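Local coordinates for protein split-soret cytochrome C (Desulfovibrio desulfuricans, PDB 1H21) that carries heme c groups shared across its homodimer and probably a [2Fe-2S] cluster in each subunit, and may transfer electrons in sulfate reduction, at residues L24-C29 against A182-N187; D35-K40 against K165-R170. All blocks are in the same frame, centred on the assembly; numbering follows the deposited sequence.

Contact 1 of 2, residues L24-C29 against A182-N187; sequences LDPKEC and AAEIIN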
ATOM      1  N   LEU A  24      23.224   6.027   4.645  1.00 41.23           N
ATOM      2  CA  LEU A  24      22.472   6.918   5.511  1.00 40.32           C
ATOM      3  C   LEU A  24      22.854   6.747   6.974  1.00 37.73           C
ATOM      4  O   LEU A  24      23.523   5.786   7.342  1.00 37.65           O
ATOM      5  CB  LEU A  24      20.974   6.605   5.364  1.00 42.78           C
ATOM      6  CG  LEU A  24      20.340   6.561   3.966  1.00 43.57           C
ATOM      7  CD1 LEU A  24      19.292   5.439   3.880  1.00 39.07           C
ATOM      8  CD2 LEU A  24      19.758   7.934   3.595  1.00 40.04           C
ATOM      9  N   ASP A  25      22.404   7.675   7.809  1.00 35.72           N
ATOM     10  CA  ASP A  25      22.643   7.586   9.230  1.00 37.78           C
ATOM     11  C   ASP A  25      21.308   7.150   9.803  1.00 38.53           C
ATOM     12  O   ASP A  25      20.379   7.972   9.913  1.00 36.67           O
ATOM     13  CB  ASP A  25      22.994   8.955   9.821  1.00 42.23           C
ATOM     14  CG  ASP A  25      23.200   8.914  11.346  1.00 45.33           C
ATOM     15  OD1 ASP A  25      23.080   7.835  11.981  1.00 45.92           O
ATOM     16  OD2 ASP A  25      23.479   9.983  11.922  1.00 46.32           O
ATOM     17  N   PRO A  26      21.164   5.845  10.133  1.00 39.41           N
ATOM     18  CA  PRO A  26      19.915   5.322  10.698  1.00 40.48           C
ATOM     19  C   PRO A  26      19.333   6.188  11.846  1.00 43.54           C
ATOM     20  O   PRO A  26      18.127   6.509  11.835  1.00 42.55           O
ATOM     21  CB  PRO A  26      20.333   3.930  11.170  1.00 36.53           C
ATOM     22  CG  PRO A  26      21.286   3.513  10.126  1.00 32.52           C
ATOM     23  CD  PRO A  26      22.146   4.754   9.970  1.00 35.91           C
ATOM     24  N   LYS A  27      20.184   6.597  12.797  1.00 40.95           N
ATOM     25  CA  LYS A  27      19.742   7.423  13.928  1.00 42.30           C
ATOM     26  C   LYS A  27      19.137   8.731  13.415  1.00 43.51           C
ATOM     27  O   LYS A  27      18.083   9.188  13.905  1.00 44.39           O
ATOM     28  CB  LYS A  27      20.913   7.761  14.872  1.00 47.57           C
ATOM     29  CG  LYS A  27      21.836   6.594  15.264  1.00 56.23           C
ATOM     30  CD  LYS A  27      21.148   5.433  16.017  1.00 61.17           C
ATOM     31  CE  LYS A  27      22.074   4.194  16.119  1.00 62.99           C
ATOM     32  NZ  LYS A  27      22.494   3.628  14.776  1.00 63.74           N
ATOM     33  N   GLU A  28      19.817   9.347  12.449  1.00 41.69           N
ATOM     34  CA  GLU A  28      19.337  10.596  11.870  1.00 41.83           C
ATOM     35  C   GLU A  28      17.973  10.323  11.203  1.00 43.43           C
ATOM     36  O   GLU A  28      16.999  11.074  11.384  1.00 44.17           O
ATOM     37  CB  GLU A  28      20.335  11.147  10.837  1.00 40.51           C
ATOM     38  CG  GLU A  28      19.953  12.557  10.343  1.00 43.09           C
ATOM     39  CD  GLU A  28      20.751  13.054   9.125  1.00 43.85           C
ATOM     40  OE1 GLU A  28      21.416  12.248   8.410  1.00 43.78           O
ATOM     41  OE2 GLU A  28      20.676  14.285   8.864  1.00 41.53           O
ATOM     42  N   CYS A  29      17.899   9.214  10.474  1.00 41.80           N
ATOM     43  CA  CYS A  29      16.678   8.823   9.790  1.00 39.63           C
ATOM     44  C   CYS A  29      15.491   8.605  10.712  1.00 38.30           C
ATOM     45  O   CYS A  29      14.404   9.134  10.459  1.00 39.26           O
ATOM     46  CB  CYS A  29      16.932   7.582   8.962  1.00 40.08           C
ATOM     47  SG  CYS A  29      17.855   8.019   7.525  1.00 45.80           S
ATOM     48  N   ALA A 182      14.867   0.458   7.720  1.00 34.91           N
ATOM     49  CA  ALA A 182      15.001   0.579   6.270  1.00 35.67           C
ATOM     50  C   ALA A 182      16.370   1.152   5.941  1.00 34.09           C
ATOM     51  O   ALA A 182      17.018   0.721   4.973  1.00 31.55           O
ATOM     52  CB  ALA A 182      13.885   1.485   5.684  1.00 33.10           C
ATOM     53  N   ALA A 183      16.789   2.131   6.748  1.00 32.92           N
ATOM     54  CA  ALA A 183      18.081   2.779   6.570  1.00 33.26           C
ATOM     55  C   ALA A 183      19.171   1.714   6.675  1.00 34.19           C
ATOM     56  O   ALA A 183      19.988   1.577   5.765  1.00 35.06           O
ATOM     57  CB  ALA A 183      18.287   3.876   7.614  1.00 31.26           C
ATOM     58  N   GLU A 184      19.124   0.890   7.720  1.00 32.73           N
ATOM     59  CA  GLU A 184      20.126  -0.160   7.874  1.00 33.23           C
ATOM     60  C   GLU A 184      20.158  -1.104   6.687  1.00 33.74           C
ATOM     61  O   GLU A 184      21.221  -1.517   6.235  1.00 39.69           O
ATOM     62  CB  GLU A 184      19.880  -0.958   9.133  1.00 35.95           C
ATOM     63  CG  GLU A 184      19.987  -0.145  10.402  1.00 39.69           C
ATOM     64  CD  GLU A 184      20.064  -1.028  11.626  1.00 45.80           C
ATOM     65  OE1 GLU A 184      19.520  -2.159  11.590  1.00 50.65           O
ATOM     66  OE2 GLU A 184      20.691  -0.608  12.622  1.00 51.46           O
ATOM     67  N   ILE A 185      18.988  -1.449   6.183  1.00 34.72           N
ATOM     68  CA  ILE A 185      18.884  -2.336   5.035  1.00 32.94           C
ATOM     69  C   ILE A 185      19.513  -1.671   3.802  1.00 30.72           C
ATOM     70  O   ILE A 185      20.237  -2.320   3.032  1.00 27.57           O
ATOM     71  CB  ILE A 185      17.399  -2.671   4.747  1.00 31.24           C
ATOM     72  CG1 ILE A 185      16.820  -3.468   5.910  1.00 32.43           C
ATOM     73  CG2 ILE A 185      17.269  -3.478   3.462  1.00 34.65           C
ATOM     74  CD1 ILE A 185      15.319  -3.624   5.855  1.00 35.50           C
ATOM     75  N   ILE A 186      19.232  -0.386   3.606  1.00 28.68           N
ATOM     76  CA  ILE A 186      19.794   0.305   2.451  1.00 34.29           C
ATOM     77  C   ILE A 186      21.319   0.239   2.544  1.00 37.61           C
ATOM     78  O   ILE A 186      21.984  -0.189   1.596  1.00 37.71           O
ATOM     79  CB  ILE A 186      19.320   1.775   2.353  1.00 33.68           C
ATOM     80  CG1 ILE A 186      17.871   1.822   1.831  1.00 31.68           C
ATOM     81  CG2 ILE A 186      20.266   2.586   1.447  1.00 23.84           C
ATOM     82  CD1 ILE A 186      17.178   3.173   2.044  1.00 32.36           C
ATOM     83  N   ASN A 187      21.856   0.599   3.711  1.00 38.76           N
ATOM     84  CA  ASN A 187      23.298   0.577   3.945  1.00 35.76           C
ATOM     85  C   ASN A 187      23.856  -0.794   3.607  1.00 37.28           C
ATOM     86  O   ASN A 187      24.775  -0.919   2.788  1.00 39.62           O
ATOM     87  CB  ASN A 187      23.617   0.898   5.403  1.00 36.05           C
ATOM     88  CG  ASN A 187      23.449   2.361   5.724  1.00 37.55           C
ATOM     89  OD1 ASN A 187      23.395   3.218   4.831  1.00 39.77           O
ATOM     90  ND2 ASN A 187      23.383   2.669   7.017  1.00 38.48           N
TER
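The backbones of Leu24-Cys29 and Ala182-Asn187 come close where helix 26-38 starts beside helix 165-192, with Pro26 CA 5.2 Å from Ala183 CA. Asn187 grips the main chain of Leu24 with both ends of its amide. Its OD1 accepts from Leu24 N at 2.8 Å, on a lone pair in the carbonyl plane and almost straight (169°). In return Asn187 ND2 donates to Leu24 O at 3.1 Å, a partner close to the amide plane but tilted 33° from the plane of the Leu24 carbonyl. CG of Asn187 is anti to the carbonyl carbon (chi1 -75°), beside the backbone N, and two bonds to one residue should restrain rotation of the amide it carries. These bonds hold the residue just before the N-cap, Asp25, whose OD1 takes a weak capping bond from Lys27 N, so the first turn of one helix is tied to the flank of another in this helical, strand-free fold. Alongside the helix start, Ala183 CB packs on Pro26, 3.8 Å from Pro26 CA, and also meets Cys29 SG. Pro26 CG touches Glu184 CG at 3.9 Å, the two side chains crossing at about a right angle. The CD1 branch of Leu24 meets Ile186 instead, lying 3.6 Å from Ile186 CD1; Met56 and Ile52 of helix 44-60 touch Leu24 and Ile186, respectively.

Contact 2 of 2, residues D35-K40 against K165-R170; sequences DGYWYK and KQRSER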
ATOM      1  N   ASP A  35       9.854  13.288  13.037  1.00 45.73           N
ATOM      2  CA  ASP A  35       9.500  14.702  12.867  1.00 48.21           C
ATOM      3  C   ASP A  35       8.609  14.884  11.641  1.00 45.12           C
ATOM      4  O   ASP A  35       7.596  15.594  11.671  1.00 45.47           O
ATOM      5  CB  ASP A  35      10.767  15.567  12.716  1.00 51.44           C
ATOM      6  CG  ASP A  35      11.595  15.639  14.002  1.00 55.61           C
ATOM      7  OD1 ASP A  35      11.108  15.210  15.079  1.00 59.10           O
ATOM      8  OD2 ASP A  35      12.746  16.134  13.938  1.00 56.39           O
ATOM      9  N   GLY A  36       8.987  14.203  10.569  1.00 43.27           N
ATOM     10  CA  GLY A  36       8.239  14.281   9.333  1.00 41.71           C
ATOM     11  C   GLY A  36       6.804  13.850   9.520  1.00 40.81           C
ATOM     12  O   GLY A  36       5.902  14.467   8.949  1.00 38.34           O
ATOM     13  N   TYR A  37       6.600  12.843  10.377  1.00 37.82           N
ATOM     14  CA  TYR A  37       5.279  12.287  10.665  1.00 34.22           C
ATOM     15  C   TYR A  37       4.280  13.361  11.112  1.00 37.95           C
ATOM     16  O   TYR A  37       3.112  13.378  10.664  1.00 40.30           O
ATOM     17  CB  TYR A  37       5.399  11.162  11.719  1.00 35.47           C
ATOM     18  CG  TYR A  37       4.075  10.696  12.329  1.00 39.59           C
ATOM     19  CD1 TYR A  37       3.305   9.691  11.724  1.00 40.84           C
ATOM     20  CD2 TYR A  37       3.552  11.317  13.475  1.00 37.10           C
ATOM     21  CE1 TYR A  37       2.040   9.330  12.242  1.00 38.58           C
ATOM     22  CE2 TYR A  37       2.306  10.968  13.990  1.00 36.06           C
ATOM     23  CZ  TYR A  37       1.553   9.983  13.373  1.00 36.76           C
ATOM     24  OH  TYR A  37       0.307   9.683  13.876  1.00 32.93           O
ATOM     25  N   TRP A  38       4.736  14.264  11.979  1.00 36.83           N
ATOM     26  CA  TRP A  38       3.880  15.321  12.490  1.00 34.01           C
ATOM     27  C   TRP A  38       3.740  16.497  11.525  1.00 34.16           C
ATOM     28  O   TRP A  38       2.711  17.158  11.502  1.00 35.88           O
ATOM     29  CB  TRP A  38       4.415  15.818  13.828  1.00 34.19           C
ATOM     30  CG  TRP A  38       4.634  14.744  14.822  1.00 32.08           C
ATOM     31  CD1 TRP A  38       5.806  14.116  15.083  1.00 30.12           C
ATOM     32  CD2 TRP A  38       3.655  14.159  15.690  1.00 32.45           C
ATOM     33  NE1 TRP A  38       5.626  13.167  16.063  1.00 32.80           N
ATOM     34  CE2 TRP A  38       4.313  13.173  16.454  1.00 31.68           C
ATOM     35  CE3 TRP A  38       2.284  14.365  15.892  1.00 36.89           C
ATOM     36  CZ2 TRP A  38       3.647  12.386  17.409  1.00 34.29           C
ATOM     37  CZ3 TRP A  38       1.615  13.574  16.847  1.00 37.01           C
ATOM     38  CH2 TRP A  38       2.303  12.600  17.586  1.00 34.52           C
ATOM     39  N   TYR A  39       4.763  16.753  10.721  1.00 34.63           N
ATOM     40  CA  TYR A  39       4.740  17.878   9.783  1.00 35.66           C
ATOM     41  C   TYR A  39       3.476  17.993   8.936  1.00 35.35           C
ATOM     42  O   TYR A  39       3.175  17.124   8.117  1.00 36.72           O
ATOM     43  CB  TYR A  39       5.971  17.838   8.884  1.00 37.31           C
ATOM     44  CG  TYR A  39       6.062  19.009   7.936  1.00 39.69           C
ATOM     45  CD1 TYR A  39       6.439  20.273   8.387  1.00 42.21           C
ATOM     46  CD2 TYR A  39       5.769  18.851   6.585  1.00 43.28           C
ATOM     47  CE1 TYR A  39       6.520  21.360   7.507  1.00 43.68           C
ATOM     48  CE2 TYR A  39       5.844  19.917   5.700  1.00 45.89           C
ATOM     49  CZ  TYR A  39       6.216  21.168   6.166  1.00 47.21           C
ATOM     50  OH  TYR A  39       6.258  22.215   5.273  1.00 50.65           O
ATOM     51  N   LYS A  40       2.722  19.063   9.159  1.00 36.34           N
ATOM     52  CA  LYS A  40       1.480  19.303   8.432  1.00 36.36           C
ATOM     53  C   LYS A  40       0.522  18.096   8.518  1.00 38.50           C
ATOM     54  O   LYS A  40      -0.462  17.985   7.758  1.00 38.59           O
ATOM     55  CB  LYS A  40       1.793  19.654   6.979  1.00 35.39           C
ATOM     56  CG  LYS A  40       2.498  20.989   6.779  1.00 34.08           C
ATOM     57  CD  LYS A  40       2.572  21.277   5.298  1.00 37.84           C
ATOM     58  CE  LYS A  40       3.117  22.665   5.008  1.00 43.90           C
ATOM     59  NZ  LYS A  40       3.091  22.939   3.523  1.00 42.63           N
ATOM     60  N   LYS A 165      -4.300  10.179  21.901  1.00 53.70           N
ATOM     61  CA  LYS A 165      -3.050  10.855  21.531  1.00 51.85           C
ATOM     62  C   LYS A 165      -1.926   9.834  21.568  1.00 48.45           C
ATOM     63  O   LYS A 165      -0.900   9.979  20.900  1.00 46.04           O
ATOM     64  CB  LYS A 165      -2.740  11.991  22.498  1.00 50.02           C
ATOM     65  CG  LYS A 165      -3.500  13.259  22.197  1.00 56.20           C
ATOM     66  CD  LYS A 165      -2.672  14.479  22.575  1.00 61.87           C
ATOM     67  CE  LYS A 165      -3.385  15.769  22.197  1.00 65.61           C
ATOM     68  NZ  LYS A 165      -2.463  16.939  22.249  1.00 68.21           N
ATOM     69  N   GLN A 166      -2.141   8.791  22.357  1.00 47.71           N
ATOM     70  CA  GLN A 166      -1.174   7.724  22.496  1.00 46.99           C
ATOM     71  C   GLN A 166      -0.971   6.937  21.233  1.00 44.75           C
ATOM     72  O   GLN A 166       0.156   6.662  20.862  1.00 45.96           O
ATOM     73  CB  GLN A 166      -1.602   6.761  23.600  1.00 49.90           C
ATOM     74  CG  GLN A 166      -1.306   7.195  25.014  1.00 50.98           C
ATOM     75  CD  GLN A 166      -2.327   6.644  25.942  1.00 53.84           C
ATOM     76  OE1 GLN A 166      -3.483   7.084  25.922  1.00 57.89           O
ATOM     77  NE2 GLN A 166      -1.956   5.626  26.707  1.00 56.39           N
ATOM     78  N   ARG A 167      -2.052   6.559  20.565  1.00 43.73           N
ATOM     79  CA  ARG A 167      -1.868   5.757  19.371  1.00 43.97           C
ATOM     80  C   ARG A 167      -1.295   6.568  18.215  1.00 43.08           C
ATOM     81  O   ARG A 167      -0.603   6.020  17.348  1.00 46.23           O
ATOM     82  CB  ARG A 167      -3.114   4.921  19.021  1.00 39.89           C
ATOM     83  CG  ARG A 167      -4.101   5.552  18.104  1.00 45.82           C
ATOM     84  CD  ARG A 167      -3.843   5.233  16.634  1.00 41.66           C
ATOM     85  NE  ARG A 167      -4.151   6.428  15.852  1.00 44.36           N
ATOM     86  CZ  ARG A 167      -3.446   6.856  14.810  1.00 48.33           C
ATOM     87  NH1 ARG A 167      -2.388   6.168  14.382  1.00 52.73           N
ATOM     88  NH2 ARG A 167      -3.712   8.044  14.293  1.00 49.64           N
ATOM     89  N   SER A 168      -1.546   7.873  18.207  1.00 39.52           N
ATOM     90  CA  SER A 168      -0.975   8.706  17.165  1.00 39.83           C
ATOM     91  C   SER A 168       0.507   8.932  17.528  1.00 41.80           C
ATOM     92  O   SER A 168       1.341   9.135  16.654  1.00 41.27           O
ATOM     93  CB  SER A 168      -1.725  10.026  17.034  1.00 41.91           C
ATOM     94  OG  SER A 168      -1.426  10.905  18.095  1.00 53.31           O
ATOM     95  N   GLU A 169       0.824   8.890  18.824  1.00 41.56           N
ATOM     96  CA  GLU A 169       2.205   9.030  19.274  1.00 38.75           C
ATOM     97  C   GLU A 169       2.882   7.727  18.864  1.00 37.23           C
ATOM     98  O   GLU A 169       3.970   7.729  18.298  1.00 40.08           O
ATOM     99  CB  GLU A 169       2.265   9.199  20.796  1.00 35.50           C
ATOM    100  CG  GLU A 169       3.682   9.286  21.384  1.00 35.43           C
ATOM    101  CD  GLU A 169       4.475  10.511  20.928  1.00 34.73           C
ATOM    102  OE1 GLU A 169       3.910  11.617  20.852  1.00 29.22           O
ATOM    103  OE2 GLU A 169       5.692  10.367  20.677  1.00 36.55           O
ATOM    104  N   ARG A 170       2.203   6.613  19.108  1.00 36.25           N
ATOM    105  CA  ARG A 170       2.713   5.292  18.752  1.00 34.66           C
ATOM    106  C   ARG A 170       3.035   5.187  17.264  1.00 36.69           C
ATOM    107  O   ARG A 170       4.128   4.746  16.903  1.00 40.35           O
ATOM    108  CB  ARG A 170       1.700   4.198  19.105  1.00 31.51           C
ATOM    109  CG  ARG A 170       2.103   2.797  18.635  1.00 32.16           C
ATOM    110  CD  ARG A 170       0.874   1.954  18.390  1.00 35.53           C
ATOM    111  NE  ARG A 170       1.151   0.603  17.903  1.00 33.95           N
ATOM    112  CZ  ARG A 170       0.821   0.175  16.685  1.00 38.53           C
ATOM    113  NH1 ARG A 170       0.216   0.997  15.822  1.00 42.65           N
ATOM    114  NH2 ARG A 170       1.053  -1.088  16.341  1.00 37.54           N
TER
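Tyr37 and Trp38 present their rings together to the first turns of helix 165-192. Tyr37 CD2 lies 3.5 Å above the indole plane, over its centre, while Trp38 CD1 lies in plane at the edge of the phenol ring. Both rings then converge on the carbonyl oxygen of Ser168, which each meets obliquely: Tyr37 OH is 3.0 Å from Ser168 O, and Trp38 CH2 is 3.7 Å from the same oxygen. The CA-CB bond of Tyr37 points toward the second helix, and CG is anti to the backbone N (chi1 168°). Glu169 OE1 also comes obliquely to the indole, 3.5 Å from Trp38 CZ2; the side chains cross at about a right angle, with carboxylate and ring planes 32° apart. A bend at chi2 (64°) sets CD of Glu169 off the extended course. The carboxylate is held mainly by groups beyond the two segments, OE1 accepting from Val133 N and OE2 forming a salt bridge with Arg173 and a hydrogen bond with Tyr34. Ser168 OG donates to Lys165 O at 3.0 Å from above the carbonyl plane, and Glu169 N reaches that oxygen from the same face. Backbones stay well apart here, Trp38 CA and Glu169 CA being 9.4 Å from each other, so the Tyr37 and Trp38 rings span the gap to the Ser168 carbonyl and the Glu169 carboxylate. Tyr37 also packs on Cys171 and lies near Cys44, both inferred cluster ligands, which places Tyr37 beside the probable [2Fe-2S] site.

Both contacts join helix 26-38 to helix 165-192, contact 2 being nested inside the chain loop that contact 1 closes; their centres lie 20 Å apart. Each is partly buried, with no fully exposed residue among those that touch. They differ in closeness and chemistry. At contact 1 the start of the first helix lies directly against the later part of the second, through small and aliphatic side chains and a pair of amide hydrogen bonds to the main chain, and it lies away from the annotated sites. At contact 2 the helices stand farther apart, and aromatic rings meet a carbonyl and a carboxylate next to the inferred cluster cysteines.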